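Local coordinates for protein putative secreted glycosylhydrolase (Parabacteroides distasonis ATCC 8503, PDB 3IMM) that probably acts as a secreted glycoside hydrolase of the 3-keto-disaccharide hydrolase family, with a concanavalin-like fold that carries a bound sodium ion, at residues Y68-K73 / E173-G178; A130-M135 / E145-K150. All coordinates share one frame; numbering follows the deposited sequence.

Contact 1 of 2, residues Y68-K73 / E173-G178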
# COMPACT_ATOMS: atom_id res chain seq x y z
N TYR A 68 0.73 0.02 9.41
CA TYR A 68 1.24 0.72 10.58
C TYR A 68 0.49 2.03 10.82
O TYR A 68 1.09 3.04 11.23
CB TYR A 68 2.75 1.03 10.38
CG TYR A 68 3.69 -0.15 10.28
CD1 TYR A 68 3.28 -1.43 10.61
CD2 TYR A 68 5.05 0.05 9.95
CE1 TYR A 68 4.15 -2.48 10.56
CE2 TYR A 68 5.94 -1.01 9.93
CZ TYR A 68 5.49 -2.27 10.24
OH TYR A 68 6.33 -3.34 10.23
N CYS A 69 -0.81 2.02 10.57
CA CYS A 69 -1.62 3.22 10.75
C CYS A 69 -2.07 3.35 12.18
O CYS A 69 -2.75 2.50 12.69
CB CYS A 69 -2.82 3.25 9.80
SG CYS A 69 -3.78 4.70 10.04
N THR A 70 -1.68 4.45 12.83
CA THR A 70 -1.97 4.65 14.24
C THR A 70 -3.15 5.61 14.42
O THR A 70 -3.59 5.84 15.55
CB THR A 70 -0.71 5.18 15.00
OG1 THR A 70 -0.27 6.41 14.40
CG2 THR A 70 0.44 4.15 14.96
N ASP A 71 -3.71 6.10 13.31
CA ASP A 71 -4.88 6.94 13.34
C ASP A 71 -5.58 6.83 12.02
O ASP A 71 -5.10 7.37 11.03
CB ASP A 71 -4.43 8.39 13.56
CG ASP A 71 -5.59 9.37 13.76
OD1 ASP A 71 -6.69 9.16 13.20
OD2 ASP A 71 -5.36 10.37 14.46
N THR A 72 -6.72 6.15 11.96
CA THR A 72 -7.41 5.94 10.67
C THR A 72 -8.16 7.21 10.15
O THR A 72 -8.47 7.31 8.96
CB THR A 72 -8.35 4.75 10.74
OG1 THR A 72 -9.33 5.01 11.74
CG2 THR A 72 -7.59 3.48 11.12
N LYS A 73 -8.39 8.19 11.02
CA LYS A 73 -8.97 9.49 10.59
C LYS A 73 -7.85 10.38 9.98
O LYS A 73 -7.94 10.78 8.82
CB LYS A 73 -9.71 10.21 11.74
N GLU A 173 11.05 7.20 13.54
CA GLU A 173 10.38 7.32 14.83
C GLU A 173 8.91 6.89 14.73
O GLU A 173 8.14 7.02 15.69
CB GLU A 173 10.50 8.75 15.38
CG GLU A 173 11.68 9.59 14.86
CD GLU A 173 13.05 9.21 15.44
OE1 GLU A 173 13.12 8.42 16.40
OE2 GLU A 173 14.06 9.73 14.91
N LEU A 174 8.51 6.39 13.56
CA LEU A 174 7.17 5.86 13.37
C LEU A 174 7.02 4.50 14.10
O LEU A 174 7.95 3.67 14.06
CB LEU A 174 6.86 5.75 11.87
CG LEU A 174 5.67 6.55 11.33
CD1 LEU A 174 5.71 7.99 11.68
CD2 LEU A 174 5.56 6.35 9.86
N PRO A 175 5.91 4.33 14.83
CA PRO A 175 5.53 3.00 15.33
C PRO A 175 5.38 1.97 14.20
O PRO A 175 4.95 2.32 13.08
CB PRO A 175 4.18 3.25 16.01
CG PRO A 175 4.19 4.72 16.37
CD PRO A 175 4.96 5.38 15.28
N THR A 176 5.64 0.70 14.54
CA THR A 176 5.65 -0.39 13.59
C THR A 176 4.52 -1.39 13.92
O THR A 176 4.66 -2.61 13.83
CB THR A 176 7.05 -1.00 13.54
OG1 THR A 176 7.40 -1.58 14.82
CG2 THR A 176 8.06 0.09 13.16
N LYS A 177 3.41 -0.80 14.32
CA LYS A 177 2.17 -1.50 14.62
C LYS A 177 1.02 -0.53 14.32
O LYS A 177 1.08 0.65 14.69
CB LYS A 177 2.13 -1.91 16.11
CG LYS A 177 0.74 -2.41 16.56
CD LYS A 177 0.71 -3.08 17.94
CE LYS A 177 -0.73 -3.40 18.31
NZ LYS A 177 -0.90 -3.92 19.71
N GLY A 178 -0.04 -1.04 13.70
CA GLY A 178 -1.27 -0.27 13.53
C GLY A 178 -2.22 -0.93 12.56
O GLY A 178 -2.06 -2.09 12.18
O HOH W 1 0.02 -2.56 10.48
O HOH W 2 3.16 4.31 12.21
O HOH W 3 5.86 -4.86 12.45

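Contact 2 of 2, residues A130-M135 / E145-K150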
# COMPACT_ATOMS: atom_id res chain seq x y z
N ALA A 130 8.20 -6.40 9.27
CA ALA A 130 8.91 -6.94 10.41
C ALA A 130 9.52 -5.79 11.18
O ALA A 130 10.66 -5.42 10.98
CB ALA A 130 10.00 -7.97 9.93
N GLY A 131 8.72 -5.20 12.08
CA GLY A 131 9.12 -3.96 12.73
C GLY A 131 9.55 -2.91 11.71
O GLY A 131 8.81 -2.60 10.77
N GLN A 132 10.75 -2.37 11.87
CA GLN A 132 11.28 -1.32 10.97
C GLN A 132 11.66 -1.79 9.57
O GLN A 132 12.00 -0.97 8.70
CB GLN A 132 12.46 -0.60 11.62
CG GLN A 132 12.01 0.38 12.68
CD GLN A 132 13.17 1.10 13.33
OE1 GLN A 132 14.21 0.51 13.57
NE2 GLN A 132 12.99 2.36 13.62
N HIS A 133 11.65 -3.10 9.34
CA HIS A 133 11.96 -3.69 8.03
C HIS A 133 10.69 -4.07 7.25
O HIS A 133 9.90 -4.92 7.71
CB HIS A 133 12.88 -4.89 8.21
CG HIS A 133 14.14 -4.54 8.93
ND1 HIS A 133 15.25 -4.02 8.28
CD2 HIS A 133 14.45 -4.56 10.25
CE1 HIS A 133 16.19 -3.77 9.17
NE2 HIS A 133 15.74 -4.09 10.38
N ILE A 134 10.50 -3.41 6.11
CA ILE A 134 9.40 -3.66 5.16
C ILE A 134 10.01 -4.13 3.85
O ILE A 134 10.96 -3.53 3.36
CB ILE A 134 8.54 -2.37 4.97
CG1 ILE A 134 7.94 -1.98 6.33
CG2 ILE A 134 7.40 -2.57 3.93
CD1 ILE A 134 7.07 -0.74 6.34
N MSE A 135 9.51 -5.25 3.33
CA MSE A 135 9.90 -5.76 2.03
C MSE A 135 8.67 -5.83 1.14
O MSE A 135 7.58 -6.20 1.60
CB MSE A 135 10.53 -7.15 2.17
CG MSE A 135 10.66 -7.91 0.87
SE MSE A 135 11.47 -9.66 1.12
CE MSE A 135 13.26 -9.13 1.73
N GLU A 145 12.98 -2.79 -0.31
CA GLU A 145 13.42 -3.21 1.03
C GLU A 145 13.78 -1.95 1.79
O GLU A 145 14.79 -1.31 1.50
CB GLU A 145 14.65 -4.10 0.98
CG GLU A 145 14.33 -5.54 1.07
CD GLU A 145 15.55 -6.40 1.12
OE1 GLU A 145 16.26 -6.47 0.12
OE2 GLU A 145 15.79 -6.98 2.19
N MSE A 146 12.96 -1.61 2.77
CA MSE A 146 13.15 -0.42 3.55
C MSE A 146 13.56 -0.82 4.95
O MSE A 146 12.90 -1.63 5.58
CB MSE A 146 11.83 0.34 3.67
CG MSE A 146 11.92 1.49 4.68
SE MSE A 146 10.44 2.74 4.56
CE MSE A 146 11.05 3.90 3.25
N ASP A 147 14.61 -0.18 5.44
CA ASP A 147 14.86 -0.10 6.91
C ASP A 147 14.52 1.31 7.39
O ASP A 147 15.32 2.21 7.25
CB ASP A 147 16.32 -0.45 7.23
CG ASP A 147 16.63 -0.42 8.75
OD1 ASP A 147 15.86 0.14 9.57
OD2 ASP A 147 17.72 -0.90 9.09
N MSE A 148 13.38 1.45 8.04
CA MSE A 148 12.83 2.72 8.52
C MSE A 148 13.76 3.51 9.44
O MSE A 148 13.60 4.73 9.56
CB MSE A 148 11.46 2.50 9.21
CG MSE A 148 10.44 1.91 8.31
SE MSE A 148 8.85 1.38 9.19
CE MSE A 148 8.14 3.14 9.66
N SER A 149 14.73 2.83 10.05
CA SER A 149 15.66 3.50 10.97
C SER A 149 16.56 4.47 10.23
O SER A 149 17.04 5.39 10.86
CB SER A 149 16.50 2.50 11.79
OG SER A 149 17.32 1.74 10.97
N LYS A 150 16.72 4.30 8.91
CA LYS A 150 17.51 5.23 8.10
C LYS A 150 16.79 6.54 7.87
O LYS A 150 17.41 7.53 7.51
CB LYS A 150 17.85 4.64 6.74
CG LYS A 150 18.72 3.39 6.79
CD LYS A 150 18.84 2.71 5.40
CE LYS A 150 19.79 3.46 4.44
NZ LYS A 150 19.33 3.26 3.01

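Contact 1 of 2, residues Y68-K73 / E173-G178
The aromatic ring of Y68 lies flat against the backbone of T176, whose CA sits 3.6 Å from the ring centroid and only 6° off the ring normal, a CH-pi contact over the centre of the face. Y68 CG stands beside its own backbone N (chi1 -65°), and the side chains of Y68 and T176 lie side by side, pointing the same way. T176 CB lies 3.8 Å from Y68 CE2, and T176 O 3.3 Å from Y68 CE1. Farther along, G178 CA comes within 3.3 Å of C69 O in a CA-H...O contact; a side chain on this glycine would run into C69 O and Y68 C. No direct hydrogen bond joins the segments. Three waters link them instead: between Y68 N and G178 O, Y68 O and P175 O, and Y68 OH and T176 O. Y68 OH also hydrogen-bonds to G131 O, outside the two segments. An alanine in place of Y68 would probably leave T176 CA without its aromatic floor and G131 O without its hydroxyl partner. Ring-on-backbone packing, a CA-H...O contact and water bridges thus join the segments, with K177 N buried and partnerless, before backbone bonding of C69 with F179 takes over.

Contact 2 of 2, residues A130-M135 / E145-K150
Q132 and M148 meet just beyond the strand pairing, where M148 N donates a nearly straight bond to Q132 O (2.9 Å). The side chain of M148, a selenomethionine, begins with CB, which lies 3.5 Å from Q132 O and also faces Q132 CB. Its CG is anti to the carbonyl carbon (chi1 -60°) and passes 3.3 Å from Q132 O, the same oxygen that takes the backbone bond. M148 SE follows at 4.0 Å from I134 CD1, and the chain bends there (chi3 69°), turning CE away from 130-135 to the side where L174 packs. Within the hairpin, I134 and M146 form a hydrogen-bonded antiparallel pair, their N and O atoms joined both ways. H133 and D147 lie side by side on the other face, with H133 CE1 3.3 Å from D147 OD2 and the ring and carboxylate planes 50° apart. D147 OD1 is gripped from one face of its plane by S149 N, in an Asx turn, and by S149 OG at 2.6 Å. The hairpin therefore has two unlike faces: a buried apolar one of I134 and M146, with M148 just beyond, and a more exposed, mixed one of H133, M135, E145 and D147, where two hydrogen bonds from S149 to OD1 fix the D147 carboxylate beside the imidazole.

How the contacts relate
Contacts 1 and 2, with centres about 14 Å apart, meet directly through Y68. Its OH lies 2.6 Å from G131 O, a probable hydrogen bond that ties the corner of strand 62-69 to the type II' turn of A130-H133. T176 OG1 is 3.6 Å from G131 CA, and L174 CB is 3.6 Å from M148 CE, so both segments of contact 2 touch contact 1. Strands 62-69 and 133-138 belong to different sheets, which this meeting at Y68, T176 and L174 bridges. The sodium ion, about 14 Å from the M146 side chain, is bound by N62 and S63 of strand 62-69, which leads to Y68, and by E81 and Q83 of adjacent strand 80-85, whose V80 touches I134 and M148.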